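Local atomic coordinates of outer membrane protein Omp121 (Bacteroides thetaiotaomicron, PDB entry 5FQ8), a protein that probably imports nutrients across the outer membrane as a TonB-dependent receptor, a plugged beta barrel, and binds calcium. Residues Y335-P338 and R339-I343; N596-D599 and V600-N604; N653-F656 and F657-L661. All coordinates share one frame; numbering follows the deposited sequence.

Contact 1 of 3, residues Y335-P338 and R339-I343; sequences YQTP and RDISI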
ATOM      1  N   TYR B 335      24.080  -0.553 -21.988  1.00 24.26           N
ATOM      2  CA  TYR B 335      24.585   0.351 -23.007  1.00 24.44           C
ATOM      3  C   TYR B 335      25.610   1.328 -22.463  1.00 27.88           C
ATOM      4  O   TYR B 335      26.445   1.823 -23.222  1.00 26.89           O
ATOM      5  CB  TYR B 335      23.440   1.125 -23.626  1.00 24.24           C
ATOM      6  CG  TYR B 335      22.650   0.349 -24.625  1.00 24.18           C
ATOM      7  CD1 TYR B 335      23.241  -0.622 -25.416  1.00 30.37           C
ATOM      8  CD2 TYR B 335      21.308   0.599 -24.791  1.00 25.07           C
ATOM      9  CE1 TYR B 335      22.511  -1.320 -26.321  1.00 35.69           C
ATOM     10  CE2 TYR B 335      20.574  -0.098 -25.687  1.00 23.91           C
ATOM     11  CZ  TYR B 335      21.175  -1.049 -26.449  1.00 30.27           C
ATOM     12  OH  TYR B 335      20.419  -1.738 -27.346  1.00 33.77           O
ATOM     13  N   GLN B 336      25.552   1.645 -21.173  1.00 37.62           N
ATOM     14  CA  GLN B 336      26.474   2.607 -20.577  1.00 24.74           C
ATOM     15  C   GLN B 336      27.716   1.886 -20.069  1.00 25.04           C
ATOM     16  O   GLN B 336      28.024   1.849 -18.887  1.00 25.08           O
ATOM     17  CB  GLN B 336      25.787   3.384 -19.465  1.00 24.54           C
ATOM     18  CG  GLN B 336      24.624   4.176 -19.943  1.00 24.31           C
ATOM     19  CD  GLN B 336      24.279   5.299 -19.010  1.00 24.25           C
ATOM     20  OE1 GLN B 336      25.152   5.979 -18.492  1.00 24.47           O
ATOM     21  NE2 GLN B 336      22.997   5.511 -18.798  1.00 23.97           N
ATOM     22  N   THR B 337      28.427   1.302 -21.019  1.00 26.21           N
ATOM     23  CA  THR B 337      29.633   0.554 -20.763  1.00 25.62           C
ATOM     24  C   THR B 337      30.720   1.039 -21.707  1.00 26.00           C
ATOM     25  O   THR B 337      30.452   1.261 -22.887  1.00 37.01           O
ATOM     26  CB  THR B 337      29.403  -0.937 -20.985  1.00 25.59           C
ATOM     27  OG1 THR B 337      28.321  -1.384 -20.171  1.00 28.13           O
ATOM     28  CG2 THR B 337      30.647  -1.705 -20.634  1.00 25.98           C
ATOM     29  N   PRO B 338      31.940   1.216 -21.227  1.00 30.24           N
ATOM     30  CA  PRO B 338      33.034   1.545 -22.136  1.00 36.25           C
ATOM     31  C   PRO B 338      33.298   0.399 -23.092  1.00 39.12           C
ATOM     32  O   PRO B 338      33.094  -0.767 -22.762  1.00 47.17           O
ATOM     33  CB  PRO B 338      34.219   1.766 -21.196  1.00 36.92           C
ATOM     34  CG  PRO B 338      33.627   2.033 -19.882  1.00 35.27           C
ATOM     35  CD  PRO B 338      32.377   1.230 -19.828  1.00 36.55           C
ATOM     36  N   ARG B 339      33.779   0.743 -24.282  1.00 43.12           N
ATOM     37  CA  ARG B 339      34.053  -0.274 -25.289  1.00 27.41           C
ATOM     38  C   ARG B 339      35.149  -1.226 -24.876  1.00 27.79           C
ATOM     39  O   ARG B 339      35.301  -2.258 -25.516  1.00 27.95           O
ATOM     40  CB  ARG B 339      34.442   0.362 -26.615  1.00 27.69           C
ATOM     41  CG  ARG B 339      33.445   1.333 -27.154  1.00 27.40           C
ATOM     42  CD  ARG B 339      32.114   0.687 -27.407  1.00 27.00           C
ATOM     43  NE  ARG B 339      32.274  -0.471 -28.258  1.00 27.18           N
ATOM     44  CZ  ARG B 339      31.904  -1.703 -27.931  1.00 27.05           C
ATOM     45  NH1 ARG B 339      31.326  -1.935 -26.773  1.00 26.72           N
ATOM     46  NH2 ARG B 339      32.105  -2.694 -28.777  1.00 27.28           N
ATOM     47  N   ASP B 340      35.915  -0.925 -23.838  1.00 27.97           N
ATOM     48  CA  ASP B 340      37.028  -1.782 -23.463  1.00 28.40           C
ATOM     49  C   ASP B 340      36.726  -2.693 -22.286  1.00 28.25           C
ATOM     50  O   ASP B 340      37.559  -3.536 -21.952  1.00 28.62           O
ATOM     51  CB  ASP B 340      38.242  -0.924 -23.122  1.00 33.40           C
ATOM     52  CG  ASP B 340      37.958   0.046 -22.010  1.00 32.90           C
ATOM     53  OD1 ASP B 340      37.167   0.988 -22.228  1.00 28.29           O
ATOM     54  OD2 ASP B 340      38.528  -0.135 -20.918  1.00 42.52           O
ATOM     55  N   ILE B 341      35.569  -2.545 -21.655  1.00 27.76           N
ATOM     56  CA  ILE B 341      35.251  -3.211 -20.399  1.00 27.63           C
ATOM     57  C   ILE B 341      34.552  -4.529 -20.685  1.00 27.49           C
ATOM     58  O   ILE B 341      33.656  -4.599 -21.530  1.00 33.99           O
ATOM     59  CB  ILE B 341      34.375  -2.310 -19.517  1.00 27.23           C
ATOM     60  CG1 ILE B 341      35.132  -1.038 -19.156  1.00 27.44           C
ATOM     61  CG2 ILE B 341      33.972  -3.050 -18.265  1.00 27.11           C
ATOM     62  CD1 ILE B 341      36.454  -1.295 -18.516  1.00 27.94           C
ATOM     63  N   SER B 342      34.961  -5.575 -19.984  1.00 27.71           N
ATOM     64  CA  SER B 342      34.375  -6.898 -20.164  1.00 31.63           C
ATOM     65  C   SER B 342      33.099  -7.009 -19.344  1.00 36.94           C
ATOM     66  O   SER B 342      33.155  -7.086 -18.115  1.00 43.15           O
ATOM     67  CB  SER B 342      35.375  -7.968 -19.749  1.00 34.02           C
ATOM     68  OG  SER B 342      34.804  -9.256 -19.813  1.00 36.54           O
ATOM     69  N   ILE B 343      31.955  -7.061 -20.023  1.00 26.82           N
ATOM     70  CA  ILE B 343      30.674  -7.136 -19.329  1.00 26.40           C
ATOM     71  C   ILE B 343      30.487  -8.493 -18.659  1.00 26.51           C
ATOM     72  O   ILE B 343      30.088  -8.570 -17.496  1.00 26.39           O
ATOM     73  CB  ILE B 343      29.520  -6.843 -20.296  1.00 26.04           C
ATOM     74  CG1 ILE B 343      29.596  -5.422 -20.781  1.00 25.93           C
ATOM     75  CG2 ILE B 343      28.207  -7.033 -19.621  1.00 25.66           C
ATOM     76  CD1 ILE B 343      28.411  -5.061 -21.588  1.00 25.59           C
TER

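Contact 2 of 3, residues N596-D599 and V600-N604; sequences NDAD and VYMVN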
ATOM      1  N   ASN B 596     -20.234   5.398 -32.622  1.00 29.98           N
ATOM      2  CA  ASN B 596     -19.363   5.086 -31.504  1.00 28.72           C
ATOM      3  C   ASN B 596     -19.676   6.014 -30.344  1.00 28.65           C
ATOM      4  O   ASN B 596     -20.150   7.133 -30.536  1.00 28.99           O
ATOM      5  CB  ASN B 596     -17.899   5.225 -31.896  1.00 28.32           C
ATOM      6  CG  ASN B 596     -16.975   4.571 -30.924  1.00 27.74           C
ATOM      7  OD1 ASN B 596     -17.348   3.659 -30.216  1.00 27.63           O
ATOM      8  ND2 ASN B 596     -15.746   5.026 -30.898  1.00 27.38           N
ATOM      9  N   ASP B 597     -19.401   5.535 -29.148  1.00 30.15           N
ATOM     10  CA  ASP B 597     -19.572   6.306 -27.936  1.00 28.14           C
ATOM     11  C   ASP B 597     -18.208   6.718 -27.404  1.00 27.62           C
ATOM     12  O   ASP B 597     -17.192   6.602 -28.081  1.00 27.40           O
ATOM     13  CB  ASP B 597     -20.370   5.502 -26.910  1.00 28.16           C
ATOM     14  CG  ASP B 597     -19.808   4.113 -26.674  1.00 27.80           C
ATOM     15  OD1 ASP B 597     -18.592   3.902 -26.824  1.00 35.85           O
ATOM     16  OD2 ASP B 597     -20.592   3.217 -26.330  1.00 27.96           O
ATOM     17  N   ALA B 598     -18.175   7.180 -26.167  1.00 27.69           N
ATOM     18  CA  ALA B 598     -16.947   7.655 -25.563  1.00 26.99           C
ATOM     19  C   ALA B 598     -16.484   6.709 -24.468  1.00 26.57           C
ATOM     20  O   ALA B 598     -17.173   5.764 -24.093  1.00 36.29           O
ATOM     21  CB  ALA B 598     -17.143   9.061 -25.010  1.00 27.15           C
ATOM     22  N   ASP B 599     -15.284   6.975 -23.973  1.00 26.17           N
ATOM     23  CA  ASP B 599     -14.755   6.281 -22.818  1.00 25.80           C
ATOM     24  C   ASP B 599     -15.580   6.638 -21.579  1.00 25.93           C
ATOM     25  O   ASP B 599     -16.387   7.568 -21.586  1.00 26.27           O
ATOM     26  CB  ASP B 599     -13.285   6.646 -22.637  1.00 29.46           C
ATOM     27  CG  ASP B 599     -12.485   5.540 -22.008  1.00 27.40           C
ATOM     28  OD1 ASP B 599     -13.049   4.812 -21.165  1.00 27.00           O
ATOM     29  OD2 ASP B 599     -11.292   5.408 -22.359  1.00 24.75           O
ATOM     30  N   VAL B 600     -15.382   5.883 -20.500  1.00 25.70           N
ATOM     31  CA  VAL B 600     -16.255   6.060 -19.347  1.00 33.15           C
ATOM     32  C   VAL B 600     -15.998   7.400 -18.672  1.00 36.95           C
ATOM     33  O   VAL B 600     -14.868   7.912 -18.652  1.00 37.38           O
ATOM     34  CB  VAL B 600     -16.104   4.922 -18.327  1.00 32.48           C
ATOM     35  CG1 VAL B 600     -16.870   3.732 -18.783  1.00 33.68           C
ATOM     36  CG2 VAL B 600     -14.658   4.590 -18.119  1.00 34.18           C
ATOM     37  N   TYR B 601     -17.063   7.970 -18.108  1.00 32.56           N
ATOM     38  CA  TYR B 601     -16.953   9.092 -17.192  1.00 32.45           C
ATOM     39  C   TYR B 601     -16.205  10.256 -17.842  1.00 26.25           C
ATOM     40  O   TYR B 601     -15.078  10.583 -17.492  1.00 25.95           O
ATOM     41  CB  TYR B 601     -16.241   8.655 -15.910  1.00 25.96           C
ATOM     42  CG  TYR B 601     -16.641   7.312 -15.367  1.00 25.91           C
ATOM     43  CD1 TYR B 601     -17.968   6.947 -15.266  1.00 26.29           C
ATOM     44  CD2 TYR B 601     -15.681   6.414 -14.941  1.00 25.53           C
ATOM     45  CE1 TYR B 601     -18.317   5.729 -14.758  1.00 26.28           C
ATOM     46  CE2 TYR B 601     -16.022   5.201 -14.434  1.00 25.53           C
ATOM     47  CZ  TYR B 601     -17.335   4.856 -14.345  1.00 25.90           C
ATOM     48  OH  TYR B 601     -17.676   3.629 -13.839  1.00 25.93           O
ATOM     49  N   MET B 602     -16.866  10.859 -18.816  1.00 26.61           N
ATOM     50  CA  MET B 602     -16.330  12.026 -19.493  1.00 26.69           C
ATOM     51  C   MET B 602     -17.326  13.161 -19.549  1.00 27.22           C
ATOM     52  O   MET B 602     -17.036  14.186 -20.167  1.00 27.38           O
ATOM     53  CB  MET B 602     -15.872  11.656 -20.911  1.00 26.62           C
ATOM     54  CG  MET B 602     -14.746  10.634 -20.917  1.00 26.13           C
ATOM     55  SD  MET B 602     -14.114  10.202 -22.527  1.00 39.69           S
ATOM     56  CE  MET B 602     -13.168  11.638 -22.974  1.00 30.93           C
ATOM     57  N   VAL B 603     -18.472  13.018 -18.904  1.00 27.51           N
ATOM     58  CA  VAL B 603     -19.527  14.017 -18.931  1.00 31.78           C
ATOM     59  C   VAL B 603     -19.531  14.873 -17.670  1.00 36.10           C
ATOM     60  O   VAL B 603     -19.666  16.092 -17.742  1.00 47.10           O
ATOM     61  CB  VAL B 603     -20.892  13.327 -19.135  1.00 30.33           C
ATOM     62  CG1 VAL B 603     -22.001  14.347 -19.171  1.00 29.06           C
ATOM     63  CG2 VAL B 603     -20.865  12.531 -20.401  1.00 30.63           C
ATOM     64  N   ASN B 604     -19.394  14.267 -16.526  1.00 31.85           N
ATOM     65  CA  ASN B 604     -19.604  15.077 -15.343  1.00 29.95           C
ATOM     66  C   ASN B 604     -18.288  15.461 -14.708  1.00 33.13           C
ATOM     67  O   ASN B 604     -17.324  14.704 -14.776  1.00 42.94           O
ATOM     68  CB  ASN B 604     -20.439  14.322 -14.312  1.00 28.22           C
ATOM     69  CG  ASN B 604     -21.771  13.923 -14.850  1.00 28.64           C
ATOM     70  OD1 ASN B 604     -22.493  14.735 -15.419  1.00 29.10           O
ATOM     71  ND2 ASN B 604     -22.100  12.659 -14.703  1.00 28.52           N
TER

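Contact 3 of 3, residues N653-F656 and F657-L661; sequences NMAF and FKNRL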
ATOM      1  N   ASN B 653     -11.894  -8.141 -57.634  1.00 36.76           N
ATOM      2  CA  ASN B 653     -11.302  -9.435 -57.333  1.00 36.53           C
ATOM      3  C   ASN B 653     -11.445 -10.313 -58.567  1.00 37.35           C
ATOM      4  O   ASN B 653     -12.559 -10.513 -59.054  1.00 37.96           O
ATOM      5  CB  ASN B 653     -12.001 -10.055 -56.120  1.00 36.11           C
ATOM      6  CG  ASN B 653     -11.401 -11.370 -55.699  1.00 36.91           C
ATOM      7  OD1 ASN B 653     -10.250 -11.663 -55.987  1.00 40.91           O
ATOM      8  ND2 ASN B 653     -12.182 -12.168 -55.000  1.00 35.79           N
ATOM      9  N   MET B 654     -10.331 -10.826 -59.083  1.00 37.42           N
ATOM     10  CA  MET B 654     -10.369 -11.702 -60.242  1.00 38.20           C
ATOM     11  C   MET B 654      -9.389 -12.853 -60.090  1.00 38.02           C
ATOM     12  O   MET B 654      -8.295 -12.690 -59.549  1.00 37.43           O
ATOM     13  CB  MET B 654     -10.050 -10.957 -61.535  1.00 38.83           C
ATOM     14  CG  MET B 654     -11.115 -10.013 -62.005  1.00 39.30           C
ATOM     15  SD  MET B 654     -10.689  -9.336 -63.594  1.00 40.13           S
ATOM     16  CE  MET B 654     -12.089  -8.296 -63.913  1.00 40.64           C
ATOM     17  N   ALA B 655      -9.786 -14.016 -60.594  1.00 38.58           N
ATOM     18  CA  ALA B 655      -8.918 -15.177 -60.658  1.00 38.59           C
ATOM     19  C   ALA B 655      -8.884 -15.682 -62.090  1.00 39.53           C
ATOM     20  O   ALA B 655      -9.803 -15.433 -62.870  1.00 40.19           O
ATOM     21  CB  ALA B 655      -9.385 -16.275 -59.708  1.00 38.33           C
ATOM     22  N   PHE B 656      -7.807 -16.378 -62.438  1.00 39.63           N
ATOM     23  CA  PHE B 656      -7.624 -16.863 -63.798  1.00 45.36           C
ATOM     24  C   PHE B 656      -7.008 -18.252 -63.777  1.00 44.93           C
ATOM     25  O   PHE B 656      -6.412 -18.675 -62.784  1.00 48.87           O
ATOM     26  CB  PHE B 656      -6.726 -15.934 -64.622  1.00 40.70           C
ATOM     27  CG  PHE B 656      -7.110 -14.487 -64.558  1.00 40.51           C
ATOM     28  CD1 PHE B 656      -8.113 -13.990 -65.365  1.00 41.18           C
ATOM     29  CD2 PHE B 656      -6.447 -13.618 -63.709  1.00 39.70           C
ATOM     30  CE1 PHE B 656      -8.457 -12.658 -65.323  1.00 47.28           C
ATOM     31  CE2 PHE B 656      -6.793 -12.292 -63.651  1.00 39.56           C
ATOM     32  CZ  PHE B 656      -7.798 -11.806 -64.456  1.00 40.23           C
ATOM     33  N   PHE B 657      -7.152 -18.949 -64.899  1.00 59.37           N
ATOM     34  CA  PHE B 657      -6.485 -20.223 -65.163  1.00 41.87           C
ATOM     35  C   PHE B 657      -6.612 -21.176 -63.979  1.00 41.36           C
ATOM     36  O   PHE B 657      -5.624 -21.633 -63.409  1.00 40.93           O
ATOM     37  CB  PHE B 657      -5.022 -19.998 -65.517  1.00 41.77           C
ATOM     38  CG  PHE B 657      -4.801 -18.888 -66.508  1.00 42.14           C
ATOM     39  CD1 PHE B 657      -5.624 -18.739 -67.609  1.00 43.87           C
ATOM     40  CD2 PHE B 657      -3.777 -17.980 -66.323  1.00 41.65           C
ATOM     41  CE1 PHE B 657      -5.416 -17.706 -68.508  1.00 44.23           C
ATOM     42  CE2 PHE B 657      -3.565 -16.945 -67.210  1.00 42.01           C
ATOM     43  CZ  PHE B 657      -4.383 -16.806 -68.304  1.00 42.87           C
ATOM     44  N   LYS B 658      -7.861 -21.454 -63.612  1.00 41.46           N
ATOM     45  CA  LYS B 658      -8.214 -22.317 -62.479  1.00 41.05           C
ATOM     46  C   LYS B 658      -7.444 -21.925 -61.217  1.00 40.79           C
ATOM     47  O   LYS B 658      -6.735 -22.731 -60.613  1.00 39.74           O
ATOM     48  CB  LYS B 658      -7.982 -23.798 -62.806  1.00 41.60           C
ATOM     49  CG  LYS B 658      -8.737 -24.303 -64.010  1.00 42.66           C
ATOM     50  CD  LYS B 658     -10.174 -24.649 -63.705  1.00 42.91           C
ATOM     51  CE  LYS B 658     -10.943 -24.972 -64.994  1.00 49.48           C
ATOM     52  NZ  LYS B 658     -10.307 -26.032 -65.832  1.00 44.72           N
ATOM     53  N   ASN B 659      -7.590 -20.655 -60.837  1.00 42.85           N
ATOM     54  CA  ASN B 659      -7.007 -20.089 -59.626  1.00 38.55           C
ATOM     55  C   ASN B 659      -5.487 -20.071 -59.637  1.00 41.56           C
ATOM     56  O   ASN B 659      -4.871 -19.911 -58.586  1.00 42.79           O
ATOM     57  CB  ASN B 659      -7.495 -20.821 -58.377  1.00 38.12           C
ATOM     58  CG  ASN B 659      -8.682 -20.159 -57.762  1.00 48.98           C
ATOM     59  OD1 ASN B 659      -8.544 -19.210 -56.987  1.00 44.80           O
ATOM     60  ND2 ASN B 659      -9.866 -20.647 -58.098  1.00 38.45           N
ATOM     61  N   ARG B 660      -4.857 -20.228 -60.793  1.00 39.69           N
ATOM     62  CA  ARG B 660      -3.405 -20.143 -60.836  1.00 41.75           C
ATOM     63  C   ARG B 660      -2.920 -18.718 -60.989  1.00 38.32           C
ATOM     64  O   ARG B 660      -1.712 -18.502 -61.072  1.00 38.15           O
ATOM     65  CB  ARG B 660      -2.851 -21.016 -61.964  1.00 42.50           C
ATOM     66  CG  ARG B 660      -3.043 -22.492 -61.718  1.00 39.68           C
ATOM     67  CD  ARG B 660      -2.291 -23.310 -62.700  1.00 40.39           C
ATOM     68  NE  ARG B 660      -0.855 -23.143 -62.571  1.00 40.08           N
ATOM     69  CZ  ARG B 660       0.014 -23.575 -63.473  1.00 40.65           C
ATOM     70  NH1 ARG B 660      -0.422 -24.191 -64.563  1.00 43.66           N
ATOM     71  NH2 ARG B 660       1.309 -23.394 -63.290  1.00 40.35           N
ATOM     72  N   LEU B 661      -3.835 -17.754 -61.002  1.00 41.63           N
ATOM     73  CA  LEU B 661      -3.519 -16.334 -60.965  1.00 37.92           C
ATOM     74  C   LEU B 661      -4.721 -15.641 -60.346  1.00 37.63           C
ATOM     75  O   LEU B 661      -5.859 -15.942 -60.713  1.00 38.11           O
ATOM     76  CB  LEU B 661      -3.224 -15.783 -62.359  1.00 38.62           C
ATOM     77  CG  LEU B 661      -2.921 -14.291 -62.434  1.00 38.37           C
ATOM     78  CD1 LEU B 661      -1.659 -14.009 -61.671  1.00 37.68           C
ATOM     79  CD2 LEU B 661      -2.790 -13.831 -63.860  1.00 39.17           C
TER

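Contact 1 of 3, residues Y335-P338 and R339-I343
Pro338 and Ile341 meet as the first and last residues of a type I beta turn in the long loop between barrel strands 306-320 and 376-394 of this TonB-dependent receptor. The isoleucine lays its CG1 branch obliquely across the CB-CG-CD side of the proline ring, with Ile341 CG1 3.5 Å from Pro338 CG. That placement follows from CG1 standing beside its own backbone N (chi1 -62°), which folds the branch back toward the start of the turn. Thr337 comes in on the same isoleucine by its methyl: Thr337 CG2 lies 3.9 Å from Ile341 CB and equally 3.9 Å from Ile343 CG1, so one methyl touches both branched side chains and the three form a small apolar cluster. Its hydroxyl OG1 serves elsewhere, in a hydrogen bond with Leu334 O in the helix 330-335.

Asp340 approaches the proline from the carboxylate end, OD1 standing 3.2 Å from Pro338 CB. Its charge is met outside the turn, by a salt bridge from OD2 to Lys236 and a hydrogen bond between OD1 and Met200 N. Arg339 folds away, bent at chi2 and chi3, and bonds Gln195 O, Asn196 OD1 and Asn244 OD1, while Ser342 OG bonds Thr5 O of the neighbouring lipoprotein chain, BT_2262.

The turn is closed by a nearly straight hydrogen bond from Ile341 N to Pro338 O, 3.2 Å long at 171°.

Contact 2 of 3, residues N596-D599 and V600-N604
Val600 takes up the side chain of the residue before it: its backbone N donates to Asp599 OD1 at 2.7 Å, using the anti lone pair, the one pointing away from the other carboxylate oxygen. The bond is bent, 143° at the hydrogen, because it spans so few atoms, and it limits how the aspartate head can swing. Val600 CG2, wedged between its own N and carbonyl carbon, touches the same oxygen, 3.5 Å from Asp599 OD1.

Tyr601 follows with a left-handed backbone (phi 56°), which turns the chain. Its ring lays one face over the preceding residue, with Val600 CB 3.7 Å above the ring plane and over its centre. Tyr601 OH is hydrogen-bonded to Leu520 N in strand 513-534, and Tyr601 N to a polar side chain of another protein.

Met602 reaches back to the first half. With CG beside its own backbone N (chi1 -62°) and the chain extended at chi2, it brings CG to 3.5 Å from Asp599 O and SD to 3.7 Å from Asp599 CB. SD also meets Ala598 CB, at 4.1 Å. Beyond them both rest on Ile676 of strand 661-680, while Asp597 forms a salt bridge with Arg521 of strand 513-534.

Within this stretch a carboxylate-to-backbone bond and a returning thioether mark an irregular bend at the start of the long loop that leaves barrel strand 582-596 of this TonB-dependent receptor.

Contact 3 of 3, residues N653-F656 and F657-L661
Phe656 and Leu661 face each other as a hydrogen-bonded antiparallel pair at the closed end of a beta hairpin. Two backbone bonds join them: Phe656 N gives to Leu661 O at 2.6 Å, and Leu661 N returns to Phe656 O at 3.3 Å. Phe656 O also accepts a weak bond from Arg660 N, and since Arg660 and Leu661 both face Phe656, the pairing has a classic beta bulge. A type I' turn from Phe657 to Arg660 makes the reversal, closed by Arg660 N to Phe657 O, with Phe657, Lys658 and Asn659 all left-handed in backbone. A CA-H...O contact from Ala655 to Leu661 O adds to the pairing.

The apolar contacts lie on the sheet face that carries Phe656 and Leu661. Phe656 CD2 meets Leu661 CD2 at 3.7 Å, the leucine slanting in toward the ring. Leucine CG is trans to its backbone N (chi1 178°), which carries the branch across to the phenylalanine.

One CH-pi contact involves neighbours in sequence. Phe656 CB sits over the face of the Phe657 ring, 4.0 Å from its centroid and 12° off the normal, a near-central approach.

The hairpin joins barrel strands 643-656 and 661-680. On its other edge the first strand pairs with 582-596, where Phe656 packs on Ile582 and Ala655 on Thr583 and Phe584. The end of Arg660 leads away from 653-656, and its NH2 bonds Thr709 O in strand 697-712, tying the turn to the strand that pairs with 661-680 on its far side.

How the contacts relate
From the N terminus the three contacts come in series; none nests in or crosses another. Contact 1 closes a turn within the long loop after helix 330-335, among neighbouring loops. Contact 2 begins another long excursion, after strand 582-596, on the opposite side of the chain's centre, its centre 51 Å from that of contact 1. Contact 3 closes the short hairpin joining strands 643-656 and 661-680, its centre 48 Å from that of contact 2. In TonB-dependent barrels long loops lie outside the cell and short turns in the periplasm, so contacts 1 and 2 are probably extracellular and contact 3 periplasmic. Strand 582-596 links contacts 2 and 3: contact 2 follows its end, while contact 3 packs beside its start.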